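Local coordinates for endo-n-acetyl-beta-d-glucosaminidase (Hypocrea jecorina, PDB 4AC1), which hydrolyses the bond within the di-N-acetylchitobiosyl core of N-linked glycans and is responsible for deglycosylating the fungus's own cellulases, at residues A[119-125]-A[150-155]; A[4-8]-A[184-188]; A[111-115]-A[141-146]; A[37-41]-A[50-54]; A[216-222]-A[250-256]. One frame throughout, in Å; residues are numbered along the deposited sequence.

In the fold
All five contacts belong to one GH18 (beta/alpha)8 barrel. Interactions 1 and 5 are buried pairs of adjacent parallel strands, tied mainly by backbone hydrogen bonds. Interaction 2 is also buried but works differently: segments 4-8 and 184-188 face each other across the barrel interior through side chains, close to both sheet contacts, with Y8 hydrogen-bonded to D123 of interaction 1. Interaction 3 belongs to the outer layer, where two helices meet through apolar side chains and, toward solvent, charges bridged by water. Interaction 4 adds a short antiparallel strand to 37-41, buried at L51 but reaching the exterior at a zinc-binding histidine; its C39 and S40 touch W255 of interaction 5.

Interaction 1: A[119-125]-A[150-155]; sequences LEGMDLD and FLITLA
Strands 121-125 and 151-154 run side by side in the same direction, their axes 4.4 Å apart and crossing at -15°, with G121 opposite L151 and D123 opposite T153. F150 leads in just before the strand. Its chi1 is t, which lays the ring over G121, with CA of G121 3.7 Å from the ring centroid in a CH-pi contact. L151 N then donates to E120 O (3.0 Å), and M122 N to L151 O (2.8 Å). G121 has to be bare here, since a CB would collide with CB of L151. I152 turns to the opposite face, where its CG2 lies 3.7 Å from CD2 of L124. T153 N bonds to M122 O (3.1 Å) and L124 N to T153 O (2.8 Å). With chi1 p, T153 also gives OG1 to OD1 of D123 (2.7 Å); D123 is rotamer t, and its OD2 takes Y8. After L154 the ladder frays: A155 N reaches L124 O only weakly (3.5 Å), and a water joins the two. D123 and D125 fit the DxDxE signature of GH18, which E127 would complete. Helix 132-146 connects the strands and packs on L124, I152 and L154, while strands 77-83 and 185-189 flank the pair in the barrel sheet.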
# COMPACT_ATOMS: atom_id res chain seq x y z
N LEU A 119 9.98 5.15 9.44
CA LEU A 119 9.09 4.23 8.75
C LEU A 119 9.63 2.82 8.78
O LEU A 119 10.85 2.61 8.76
CB LEU A 119 8.90 4.66 7.30
CG LEU A 119 8.29 6.06 7.11
CD1 LEU A 119 8.22 6.39 5.63
CD2 LEU A 119 6.90 6.18 7.75
N GLU A 120 8.73 1.85 8.83
CA GLU A 120 9.11 0.45 8.95
C GLU A 120 9.03 -0.29 7.62
O GLU A 120 9.31 -1.48 7.54
CB GLU A 120 8.24 -0.22 10.00
CG GLU A 120 8.37 0.50 11.33
CD GLU A 120 7.69 -0.17 12.48
OE1 GLU A 120 6.43 -0.18 12.53
OE2 GLU A 120 8.40 -0.67 13.37
N GLY A 121 8.64 0.44 6.58
CA GLY A 121 8.55 -0.13 5.25
C GLY A 121 8.18 0.94 4.26
O GLY A 121 7.83 2.06 4.61
N MET A 122 8.29 0.57 2.99
CA MET A 122 7.93 1.43 1.88
C MET A 122 7.20 0.64 0.80
O MET A 122 7.69 -0.39 0.33
CB MET A 122 9.19 2.13 1.31
CG MET A 122 8.91 3.16 0.20
SD MET A 122 7.84 4.54 0.64
CE MET A 122 8.64 5.09 2.15
N ASP A 123 6.04 1.17 0.41
CA ASP A 123 5.23 0.66 -0.70
C ASP A 123 5.57 1.49 -1.92
O ASP A 123 5.53 2.72 -1.88
CB ASP A 123 3.74 0.78 -0.35
CG ASP A 123 2.81 0.15 -1.37
OD1 ASP A 123 3.02 -0.99 -1.82
OD2 ASP A 123 1.80 0.81 -1.71
N LEU A 124 5.94 0.80 -2.99
CA LEU A 124 6.24 1.44 -4.28
C LEU A 124 5.03 1.26 -5.18
O LEU A 124 4.84 0.19 -5.78
CB LEU A 124 7.49 0.84 -4.94
CG LEU A 124 8.84 0.82 -4.21
CD1 LEU A 124 9.19 2.16 -3.58
CD2 LEU A 124 8.90 -0.26 -3.17
N ASP A 125 4.18 2.29 -5.21
CA ASP A 125 2.91 2.25 -5.94
C ASP A 125 3.12 2.93 -7.28
O ASP A 125 2.97 4.14 -7.42
CB ASP A 125 1.83 2.93 -5.12
CG ASP A 125 0.44 2.82 -5.71
OD1 ASP A 125 0.24 2.27 -6.81
OD2 ASP A 125 -0.49 3.34 -5.04
N PHE A 150 13.06 -4.77 6.95
CA PHE A 150 12.35 -3.60 6.39
C PHE A 150 11.29 -4.10 5.40
O PHE A 150 11.56 -5.02 4.64
CB PHE A 150 13.33 -2.69 5.68
CG PHE A 150 12.75 -1.37 5.26
CD1 PHE A 150 12.46 -0.39 6.21
CD2 PHE A 150 12.53 -1.09 3.91
CE1 PHE A 150 11.93 0.84 5.82
CE2 PHE A 150 12.00 0.15 3.52
CZ PHE A 150 11.69 1.11 4.48
N LEU A 151 10.09 -3.54 5.45
CA LEU A 151 9.02 -4.01 4.58
C LEU A 151 9.08 -3.32 3.23
O LEU A 151 9.14 -2.10 3.16
CB LEU A 151 7.64 -3.82 5.23
CG LEU A 151 7.45 -4.64 6.51
CD1 LEU A 151 6.12 -4.29 7.15
CD2 LEU A 151 7.57 -6.15 6.26
N ILE A 152 9.10 -4.10 2.16
CA ILE A 152 9.08 -3.55 0.81
C ILE A 152 7.90 -4.17 0.08
O ILE A 152 7.83 -5.39 -0.06
CB ILE A 152 10.39 -3.80 0.03
CG1 ILE A 152 11.58 -3.18 0.78
CG2 ILE A 152 10.31 -3.22 -1.39
CD1 ILE A 152 12.95 -3.42 0.15
N THR A 153 6.99 -3.33 -0.39
CA THR A 153 5.82 -3.81 -1.10
C THR A 153 5.63 -3.03 -2.40
O THR A 153 6.25 -1.98 -2.60
CB THR A 153 4.55 -3.74 -0.21
OG1 THR A 153 4.27 -2.38 0.12
CG2 THR A 153 4.75 -4.50 1.08
N LEU A 154 4.79 -3.56 -3.28
CA LEU A 154 4.35 -2.82 -4.46
C LEU A 154 2.84 -2.90 -4.53
O LEU A 154 2.24 -3.71 -3.83
CB LEU A 154 5.00 -3.36 -5.74
CG LEU A 154 6.52 -3.16 -5.81
CD1 LEU A 154 7.28 -4.39 -5.27
CD2 LEU A 154 6.94 -2.79 -7.22
N ALA A 155 2.24 -2.08 -5.39
CA ALA A 155 0.80 -2.04 -5.56
C ALA A 155 0.41 -2.24 -7.04
O ALA A 155 -0.16 -1.35 -7.66
CB ALA A 155 0.25 -0.71 -5.01
O HOH W 1 3.30 -0.73 -7.85

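Interaction 2: A[4-8]-A[184-188]; sequences RLIVY and DWYNT
Strands 4-8 and 185-188 are not sheet neighbours: their axes pass 10.5 Å apart at -55°, and the closest CA pair, I6 and N187, is separated by 8.8 Å. Side chains must bridge that gap, and R4, I6 and Y8 do so from one strand, W185 and N187 from the other.

The largest overlap is on the indole. W185, with chi1 p, offers a face to the extended R4 (chi1 m, chi2 and chi3 t), whose CD sits 3.6 Å from the centroid of the six-membered ring, 11° off its normal, in a CH-pi contact. NE of R4 continues over the same ring, 3.2 Å from CE3 of W185, so the guanidinium lies face-on there; its NH1 goes on to the carbonyl of A214. Apolar packing follows with CD1 of I6, 3.8 Å from CZ2 of W185.

This is the inside of a (beta/alpha)8 barrel, where alternate residues of each strand point inward; L5 and V7 face outward onto helix 270-279 instead.

The hydrogen bonds here lie within 184-188 or lead to outside partners; the two segments share none. NE1 of W185 donates to OD1 of its own strand-mate N187 (2.8 Å), and N187 is the centre of an inverse gamma turn, phi/psi -78/88. Y8 packs its OH 3.3 Å from CB of N187, while that hydroxyl is hydrogen-bonded to D123, in the signature strand of the family.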
# COMPACT_ATOMS: atom_id res chain seq x y z
N ARG A 4 -2.97 -10.13 6.73
CA ARG A 4 -2.70 -8.71 6.99
C ARG A 4 -3.98 -7.90 6.79
O ARG A 4 -4.83 -8.26 5.96
CB ARG A 4 -1.62 -8.19 6.04
CG ARG A 4 -0.35 -9.03 6.06
CD ARG A 4 0.65 -8.50 5.06
NE ARG A 4 1.80 -9.38 4.85
CZ ARG A 4 1.86 -10.36 3.94
NH1 ARG A 4 0.81 -10.64 3.19
NH2 ARG A 4 2.97 -11.07 3.78
N LEU A 5 -4.12 -6.84 7.58
CA LEU A 5 -5.15 -5.84 7.35
C LEU A 5 -4.45 -4.51 7.25
O LEU A 5 -3.87 -4.02 8.23
CB LEU A 5 -6.20 -5.81 8.47
CG LEU A 5 -7.28 -4.73 8.34
CD1 LEU A 5 -8.06 -4.85 7.01
CD2 LEU A 5 -8.24 -4.74 9.52
N ILE A 6 -4.50 -3.92 6.06
CA ILE A 6 -3.68 -2.78 5.70
C ILE A 6 -4.59 -1.63 5.32
O ILE A 6 -5.53 -1.82 4.55
CB ILE A 6 -2.82 -3.14 4.49
CG1 ILE A 6 -1.87 -4.30 4.83
CG2 ILE A 6 -2.05 -1.92 3.95
CD1 ILE A 6 -1.70 -5.31 3.72
N VAL A 7 -4.34 -0.45 5.86
CA VAL A 7 -5.13 0.74 5.54
C VAL A 7 -4.20 1.83 5.02
O VAL A 7 -3.20 2.19 5.68
CB VAL A 7 -5.88 1.27 6.77
CG1 VAL A 7 -6.47 2.68 6.50
CG2 VAL A 7 -6.97 0.29 7.18
N TYR A 8 -4.50 2.33 3.82
CA TYR A 8 -3.84 3.51 3.27
C TYR A 8 -4.45 4.78 3.85
O TYR A 8 -5.68 4.92 3.93
CB TYR A 8 -3.97 3.55 1.76
CG TYR A 8 -3.09 2.58 0.98
CD1 TYR A 8 -3.51 1.28 0.68
CD2 TYR A 8 -1.83 2.98 0.54
CE1 TYR A 8 -2.69 0.41 -0.03
CE2 TYR A 8 -1.01 2.11 -0.19
CZ TYR A 8 -1.45 0.83 -0.47
OH TYR A 8 -0.66 -0.03 -1.19
N ASP A 184 7.92 -8.19 0.18
CA ASP A 184 7.12 -8.86 1.20
C ASP A 184 5.72 -9.24 0.73
O ASP A 184 5.24 -10.32 1.06
CB ASP A 184 7.11 -8.06 2.51
CG ASP A 184 8.49 -7.94 3.08
OD1 ASP A 184 8.99 -8.93 3.65
OD2 ASP A 184 9.14 -6.89 2.90
N TRP A 185 5.07 -8.34 -0.02
CA TRP A 185 3.77 -8.65 -0.61
C TRP A 185 3.39 -7.61 -1.66
O TRP A 185 4.06 -6.58 -1.81
CB TRP A 185 2.65 -8.81 0.44
CG TRP A 185 2.16 -7.53 1.06
CD1 TRP A 185 1.19 -6.71 0.58
CD2 TRP A 185 2.61 -6.94 2.29
NE1 TRP A 185 1.01 -5.64 1.41
CE2 TRP A 185 1.86 -5.76 2.48
CE3 TRP A 185 3.58 -7.28 3.25
CZ2 TRP A 185 2.05 -4.91 3.56
CZ3 TRP A 185 3.76 -6.44 4.34
CH2 TRP A 185 3.00 -5.26 4.48
N TYR A 186 2.30 -7.92 -2.37
CA TYR A 186 1.73 -7.07 -3.39
C TYR A 186 0.35 -6.58 -2.94
O TYR A 186 -0.56 -7.39 -2.70
CB TYR A 186 1.62 -7.84 -4.71
CG TYR A 186 2.95 -8.38 -5.22
CD1 TYR A 186 3.80 -7.56 -5.97
CD2 TYR A 186 3.34 -9.70 -4.97
CE1 TYR A 186 5.02 -8.03 -6.42
CE2 TYR A 186 4.58 -10.18 -5.43
CZ TYR A 186 5.39 -9.34 -6.17
OH TYR A 186 6.61 -9.82 -6.61
N ASN A 187 0.23 -5.27 -2.79
CA ASN A 187 -1.03 -4.61 -2.48
C ASN A 187 -1.82 -4.54 -3.77
O ASN A 187 -1.72 -3.58 -4.54
CB ASN A 187 -0.75 -3.20 -1.95
CG ASN A 187 -0.12 -3.22 -0.59
OD1 ASN A 187 -0.72 -3.71 0.37
ND2 ASN A 187 1.10 -2.70 -0.49
N THR A 188 -2.58 -5.60 -4.03
CA THR A 188 -3.06 -5.83 -5.39
C THR A 188 -4.40 -5.13 -5.61
O THR A 188 -5.36 -5.34 -4.86
CB THR A 188 -3.11 -7.35 -5.69
OG1 THR A 188 -1.82 -7.92 -5.45
CG2 THR A 188 -3.45 -7.62 -7.14

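Interaction 3: A[111-115]-A[141-146]; sequences RDAIV and RLRADF
Helical segments 111-115 and 141-146 lie with axes 12.0 Å apart at -44°, a gap that long side chains have to fill; the closest CA pair is R111 and L142, 7.7 Å apart. The main bump is F146, the last residue of its helix, with chi1 m and chi2 -80°. Its ring pushes into a hollow on helix 100-116 made by R111, I114 and V115. CE1 of F146 meets CG2 of I114 at 3.5 Å and CG2 of V115 at 3.8 Å. CZ of F146 rests 3.6 Å from CG of R111, so the arginine's aliphatic stem forms one wall of the hollow. I114 (m, t) also extends CD1 to CD2 of L142, 3.9 Å away, at the buried end of the groove.

Such helix pairs form the outer layer of a (beta/alpha)8 barrel: 100-116 and 132-146 are successive helices, with strand 121-125 between them in the chain.

Toward solvent, NH1 of R111 and NH2 of R141 stay 4.2 Å apart, and a water accepts from both (2.8 and 2.9 Å) while donating to OD2 of D145 (2.7 Å). That carboxylate forms a salt bridge with NE of R141 (2.9 Å) and accepts a hydrogen bond from the Y107 hydroxyl, while NH1 of R141 salt-bridges E104; R111 leans on D112, NH2 to OD1 3.3 Å. F146 also stacks on the ring of F150.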
# COMPACT_ATOMS: atom_id res chain seq x y z
N ARG A 111 15.52 7.56 1.01
CA ARG A 111 16.18 6.89 2.12
C ARG A 111 16.15 7.77 3.37
O ARG A 111 15.80 7.30 4.46
CB ARG A 111 17.63 6.56 1.72
CG ARG A 111 18.49 5.96 2.83
CD ARG A 111 19.99 6.16 2.57
NE ARG A 111 20.34 7.58 2.55
CZ ARG A 111 21.09 8.15 1.61
NH1 ARG A 111 21.60 7.43 0.61
NH2 ARG A 111 21.33 9.46 1.67
N ASP A 112 16.49 9.05 3.20
CA ASP A 112 16.50 10.01 4.31
C ASP A 112 15.12 10.18 4.94
O ASP A 112 15.02 10.33 6.15
CB ASP A 112 17.03 11.38 3.87
CG ASP A 112 18.53 11.39 3.62
OD1 ASP A 112 19.21 10.41 3.96
OD2 ASP A 112 19.01 12.41 3.09
N ALA A 113 14.08 10.18 4.13
CA ALA A 113 12.72 10.32 4.65
C ALA A 113 12.33 9.09 5.46
O ALA A 113 11.74 9.20 6.55
CB ALA A 113 11.74 10.56 3.52
N ILE A 114 12.68 7.91 4.96
CA ILE A 114 12.42 6.69 5.70
C ILE A 114 13.08 6.72 7.09
O ILE A 114 12.45 6.35 8.10
CB ILE A 114 12.89 5.46 4.90
CG1 ILE A 114 11.99 5.27 3.66
CG2 ILE A 114 12.89 4.22 5.78
CD1 ILE A 114 12.62 4.41 2.58
N VAL A 115 14.33 7.17 7.15
CA VAL A 115 15.06 7.27 8.42
C VAL A 115 14.44 8.35 9.30
O VAL A 115 14.15 8.10 10.48
CB VAL A 115 16.56 7.56 8.19
CG1 VAL A 115 17.26 7.92 9.50
CG2 VAL A 115 17.23 6.37 7.54
N ARG A 141 18.33 -1.88 -3.87
CA ARG A 141 19.04 -0.86 -3.11
C ARG A 141 18.37 -0.62 -1.75
O ARG A 141 19.06 -0.52 -0.73
CB ARG A 141 19.16 0.44 -3.90
CG ARG A 141 19.83 1.58 -3.16
CD ARG A 141 21.27 1.29 -2.76
NE ARG A 141 21.84 2.48 -2.13
CZ ARG A 141 22.32 3.52 -2.81
NH1 ARG A 141 22.34 3.49 -4.14
NH2 ARG A 141 22.79 4.58 -2.17
N LEU A 142 17.03 -0.53 -1.74
CA LEU A 142 16.29 -0.41 -0.47
C LEU A 142 16.60 -1.59 0.44
O LEU A 142 16.86 -1.42 1.63
CB LEU A 142 14.79 -0.31 -0.73
CG LEU A 142 14.26 1.06 -1.16
CD1 LEU A 142 12.84 0.92 -1.68
CD2 LEU A 142 14.32 2.07 -0.02
N ARG A 143 16.57 -2.80 -0.13
CA ARG A 143 16.85 -4.03 0.62
C ARG A 143 18.28 -4.00 1.17
O ARG A 143 18.53 -4.40 2.31
CB ARG A 143 16.60 -5.24 -0.29
CG ARG A 143 16.54 -6.60 0.39
CD ARG A 143 15.65 -6.59 1.63
NE ARG A 143 14.21 -6.63 1.33
CZ ARG A 143 13.29 -6.35 2.25
NH1 ARG A 143 13.68 -6.00 3.46
NH2 ARG A 143 12.00 -6.40 1.95
N ALA A 144 19.21 -3.55 0.35
CA ALA A 144 20.61 -3.45 0.75
C ALA A 144 20.80 -2.47 1.91
O ALA A 144 21.49 -2.79 2.88
CB ALA A 144 21.51 -3.06 -0.45
N ASP A 145 20.18 -1.30 1.81
CA ASP A 145 20.37 -0.25 2.82
C ASP A 145 19.61 -0.45 4.12
O ASP A 145 20.09 -0.05 5.19
CB ASP A 145 20.00 1.12 2.25
CG ASP A 145 20.96 1.58 1.17
OD1 ASP A 145 21.99 0.92 0.92
OD2 ASP A 145 20.68 2.64 0.57
N PHE A 146 18.43 -1.04 4.03
CA PHE A 146 17.54 -1.12 5.20
C PHE A 146 17.44 -2.49 5.86
O PHE A 146 16.79 -2.62 6.90
CB PHE A 146 16.15 -0.54 4.89
CG PHE A 146 16.16 0.95 4.74
CD1 PHE A 146 16.16 1.78 5.86
CD2 PHE A 146 16.20 1.53 3.48
CE1 PHE A 146 16.19 3.16 5.72
CE2 PHE A 146 16.22 2.91 3.34
CZ PHE A 146 16.22 3.72 4.46
O HOH W 2 22.43 4.75 0.74

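Interaction 4: A[37-41]-A[50-54]; sequences IVCSF and HLNDF. With ZN (zinc ion), chain N; ZN (zinc ion), chain L.
L51 lays its CD1 methyl over the ring of F41, 4.0 Å from the centroid and 10° off the normal, a CH-pi contact reached with the t,p rotamer. CD2 of L51 meets CG1 of V38 at 3.7 Å, so the leucine fills the space between F41 and V38. F41 and L51 form an antiparallel, non-hydrogen-bonded pair with CA atoms 4.4 Å apart.

N52 does the polar work. Its N donates to S40 O (2.9 Å), and its side-chain amide grips the peptide between C39 and S40 from both ends: ND2 to C39 O, 2.9 Å, and S40 N to OD1 of N52, 2.8 Å. That peptide is cis, which puts O and NH on the same side for the paired bonds. N52 (phi/psi 54/-119) is second in a type II' turn from L51 to F54, closed weakly by F54 N to L51 O (3.3 Å), with L51 N to F54 O (2.7 Å) the stronger return bond.

Outward, NE2 of H50 binds zinc modelled at two positions, 2.1 and 2.4 Å away and too close to be filled together, while ND1 is hydrogen-bonded to the V48 carbonyl; waters supply the other ligands seen, three at the nearer position and two at the farther, one donating to D53 O (2.9 Å).

The two strands make a beta hairpin on the barrel sheet. Strand 35-42 runs between 4-9 and 77-83, and helix 62-73 packs W65 against V38, F41 and L51.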
# COMPACT_ATOMS: atom_id res chain seq x y z
N ILE A 37 -0.36 2.60 6.12
CA ILE A 37 0.51 3.13 5.07
C ILE A 37 0.24 4.63 4.88
O ILE A 37 -0.80 5.02 4.35
CB ILE A 37 0.39 2.35 3.73
CG1 ILE A 37 0.64 0.85 3.96
CG2 ILE A 37 1.38 2.91 2.70
CD1 ILE A 37 0.58 -0.02 2.71
N VAL A 38 1.17 5.45 5.37
CA VAL A 38 1.12 6.91 5.23
C VAL A 38 1.52 7.25 3.80
O VAL A 38 2.55 6.80 3.31
CB VAL A 38 2.05 7.60 6.24
CG1 VAL A 38 2.09 9.13 6.03
CG2 VAL A 38 1.60 7.27 7.67
N CYS A 39 0.70 8.06 3.13
CA CYS A 39 0.88 8.31 1.71
C CYS A 39 0.22 9.64 1.30
O CYS A 39 -0.52 10.20 2.10
CB CYS A 39 0.30 7.15 0.89
SG CYS A 39 -1.48 6.83 1.11
N SER A 40 0.48 10.15 0.10
CA SER A 40 1.46 9.64 -0.85
C SER A 40 2.70 10.52 -0.85
O SER A 40 2.63 11.73 -1.03
CB SER A 40 0.89 9.60 -2.26
OG SER A 40 -0.23 8.73 -2.34
N PHE A 41 3.86 9.89 -0.64
CA PHE A 41 5.13 10.58 -0.82
C PHE A 41 5.38 10.81 -2.32
O PHE A 41 4.99 10.00 -3.16
CB PHE A 41 6.28 9.79 -0.19
CG PHE A 41 6.28 9.82 1.33
CD1 PHE A 41 6.96 10.82 2.01
CD2 PHE A 41 5.61 8.85 2.06
CE1 PHE A 41 6.97 10.85 3.41
CE2 PHE A 41 5.61 8.87 3.46
CZ PHE A 41 6.30 9.88 4.13
N HIS A 50 7.87 15.49 -0.85
CA HIS A 50 6.64 15.93 -0.24
C HIS A 50 5.81 14.73 0.20
O HIS A 50 5.86 13.67 -0.44
CB HIS A 50 5.83 16.75 -1.23
CG HIS A 50 6.29 18.17 -1.36
ND1 HIS A 50 7.58 18.51 -1.71
CD2 HIS A 50 5.64 19.35 -1.18
CE1 HIS A 50 7.70 19.82 -1.75
NE2 HIS A 50 6.54 20.36 -1.43
N LEU A 51 5.08 14.89 1.29
CA LEU A 51 3.98 14.00 1.64
C LEU A 51 2.74 14.78 1.24
O LEU A 51 2.40 15.78 1.88
CB LEU A 51 4.00 13.68 3.13
CG LEU A 51 2.81 12.86 3.65
CD1 LEU A 51 2.66 11.54 2.86
CD2 LEU A 51 2.98 12.59 5.14
N ASN A 52 2.10 14.36 0.15
CA ASN A 52 0.99 15.13 -0.41
C ASN A 52 1.44 16.58 -0.67
O ASN A 52 2.40 16.77 -1.42
CB ASN A 52 -0.28 14.97 0.44
CG ASN A 52 -0.62 13.50 0.65
OD1 ASN A 52 -0.63 12.72 -0.30
ND2 ASN A 52 -0.83 13.10 1.90
N ASP A 53 0.82 17.57 -0.03
CA ASP A 53 1.07 18.97 -0.41
C ASP A 53 2.20 19.69 0.33
O ASP A 53 2.47 20.86 0.04
CB ASP A 53 -0.22 19.78 -0.36
CG ASP A 53 -1.28 19.24 -1.31
OD1 ASP A 53 -0.93 18.85 -2.44
OD2 ASP A 53 -2.46 19.19 -0.90
N PHE A 54 2.87 19.01 1.27
CA PHE A 54 3.91 19.63 2.08
C PHE A 54 5.07 18.66 2.30
O PHE A 54 4.86 17.44 2.28
CB PHE A 54 3.37 20.03 3.46
CG PHE A 54 2.22 21.00 3.42
CD1 PHE A 54 2.45 22.36 3.44
CD2 PHE A 54 0.90 20.54 3.41
CE1 PHE A 54 1.38 23.27 3.43
CE2 PHE A 54 -0.17 21.42 3.39
CZ PHE A 54 0.08 22.80 3.40
ZN ZN N . 5.60 22.42 -2.09
ZN ZN L . 6.30 22.41 -1.33
O HOH W 3 4.88 22.39 -0.05
O HOH W 4 5.88 24.43 -1.96
O HOH W 5 7.95 23.20 -0.51

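Interaction 5: A[216-222]-A[250-256]; sequences VVAGQLT and GGVMGWE
V217, T222 and M253 bury the most area where strands 216-221 and 251-255 run parallel, axes 4.3 Å apart at -34°. V217, with chi1 t, sets CG1 3.8 Å from CB of M253 and 3.5 Å from its backbone N. Beside it the ladder begins: A218 N bonds to G251 O (2.8 Å) and M253 N to A218 O (3.1 Å).

M253 takes chi1 p and chi2 p, which brings SD to 3.5 Å from CA of G219. Glycine there leaves room for the thioether, since a CB would collide with CE of M253. From the methionine's carbonyl the register continues: Q220 N to M253 O is 2.9 Å and W255 N to Q220 O 2.9 Å.

Helix 232-246 connects the strands in a beta-alpha-beta unit of the (beta/alpha)8 barrel, and strand 251-255 also pairs with 4-9, closing the ring. V217 and M253 point into the barrel, onto I6 and N187; V252 faces helix 270-279.

T222 ends the ladder, its N bonding to W255 O at 2.9 Å. With chi1 p its OG1 donates to E256 O (2.8 Å), just past the cis peptide joining W255 to E256, and its CG2 lies 3.8 Å from CA of G254. W255 extends with chi1 t over the barrel mouth near D125, E127 and a bound zinc, consistent with the tryptophan that lines the substrate site in GH18 relatives.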
# COMPACT_ATOMS: atom_id res chain seq x y z
N VAL A 216 -0.19 -12.10 -1.94
CA VAL A 216 -1.23 -11.37 -2.67
C VAL A 216 -2.28 -10.85 -1.68
O VAL A 216 -3.12 -11.61 -1.18
CB VAL A 216 -1.88 -12.24 -3.78
CG1 VAL A 216 -2.88 -11.41 -4.56
CG2 VAL A 216 -0.81 -12.78 -4.71
N VAL A 217 -2.18 -9.57 -1.37
CA VAL A 217 -3.16 -8.85 -0.56
C VAL A 217 -4.26 -8.34 -1.49
O VAL A 217 -3.98 -7.72 -2.53
CB VAL A 217 -2.49 -7.69 0.20
CG1 VAL A 217 -3.50 -6.70 0.73
CG2 VAL A 217 -1.66 -8.23 1.34
N ALA A 218 -5.50 -8.65 -1.13
CA ALA A 218 -6.68 -8.22 -1.88
C ALA A 218 -7.03 -6.77 -1.61
O ALA A 218 -7.62 -6.44 -0.58
CB ALA A 218 -7.84 -9.12 -1.58
N GLY A 219 -6.66 -5.90 -2.54
CA GLY A 219 -6.95 -4.49 -2.42
C GLY A 219 -8.38 -4.15 -2.77
O GLY A 219 -8.94 -4.68 -3.74
N GLN A 220 -8.94 -3.25 -1.98
CA GLN A 220 -10.35 -2.83 -2.07
C GLN A 220 -10.51 -1.33 -1.92
O GLN A 220 -9.90 -0.70 -1.05
CB GLN A 220 -11.15 -3.51 -0.96
CG GLN A 220 -11.29 -5.01 -1.14
CD GLN A 220 -12.29 -5.35 -2.21
OE1 GLN A 220 -13.49 -5.41 -1.95
NE2 GLN A 220 -11.80 -5.57 -3.43
N LEU A 221 -11.36 -0.75 -2.75
CA LEU A 221 -11.86 0.58 -2.48
C LEU A 221 -12.76 0.54 -1.23
O LEU A 221 -13.57 -0.37 -1.08
CB LEU A 221 -12.66 1.13 -3.67
CG LEU A 221 -11.89 1.40 -4.96
CD1 LEU A 221 -12.85 1.86 -6.04
CD2 LEU A 221 -10.79 2.44 -4.76
N THR A 222 -12.61 1.52 -0.35
CA THR A 222 -13.43 1.58 0.85
C THR A 222 -14.76 2.29 0.61
O THR A 222 -15.67 2.23 1.45
CB THR A 222 -12.70 2.27 2.00
OG1 THR A 222 -12.38 3.61 1.61
CG2 THR A 222 -11.43 1.50 2.38
N GLY A 250 -2.97 -13.38 1.69
CA GLY A 250 -2.11 -12.29 2.12
C GLY A 250 -2.84 -11.30 3.02
O GLY A 250 -2.25 -10.75 3.93
N GLY A 251 -4.12 -11.11 2.75
CA GLY A 251 -4.96 -10.24 3.55
C GLY A 251 -5.73 -9.28 2.67
O GLY A 251 -6.00 -9.59 1.50
N VAL A 252 -6.10 -8.14 3.24
CA VAL A 252 -6.88 -7.11 2.55
C VAL A 252 -6.26 -5.74 2.82
O VAL A 252 -5.80 -5.48 3.92
CB VAL A 252 -8.37 -7.11 3.05
CG1 VAL A 252 -9.15 -5.90 2.51
CG2 VAL A 252 -9.05 -8.39 2.65
N MET A 253 -6.25 -4.89 1.79
CA MET A 253 -5.92 -3.49 1.98
C MET A 253 -7.09 -2.63 1.54
O MET A 253 -7.89 -3.04 0.69
CB MET A 253 -4.59 -3.08 1.30
CG MET A 253 -4.54 -3.09 -0.23
SD MET A 253 -5.39 -1.70 -1.03
CE MET A 253 -4.49 -1.71 -2.57
N GLY A 254 -7.20 -1.46 2.15
CA GLY A 254 -8.26 -0.52 1.83
C GLY A 254 -7.74 0.84 1.40
O GLY A 254 -6.94 1.47 2.11
N TRP A 255 -8.20 1.28 0.23
CA TRP A 255 -7.97 2.65 -0.26
C TRP A 255 -9.28 3.44 -0.13
O TRP A 255 -10.23 3.14 -0.85
CB TRP A 255 -7.51 2.65 -1.74
CG TRP A 255 -7.22 4.04 -2.15
CD1 TRP A 255 -8.10 4.97 -2.61
CD2 TRP A 255 -5.95 4.72 -2.02
NE1 TRP A 255 -7.47 6.17 -2.82
CE2 TRP A 255 -6.15 6.05 -2.45
CE3 TRP A 255 -4.68 4.32 -1.59
CZ2 TRP A 255 -5.11 6.99 -2.48
CZ3 TRP A 255 -3.64 5.25 -1.61
CH2 TRP A 255 -3.86 6.57 -2.06
N GLU A 256 -9.38 4.43 0.76
CA GLU A 256 -8.40 4.78 1.80
C GLU A 256 -9.19 5.11 3.07
O GLU A 256 -10.43 5.03 3.10
CB GLU A 256 -7.54 5.97 1.36
CG GLU A 256 -8.37 7.19 0.97
CD GLU A 256 -7.74 8.52 1.35
OE1 GLU A 256 -6.94 8.58 2.32
OE2 GLU A 256 -8.06 9.52 0.68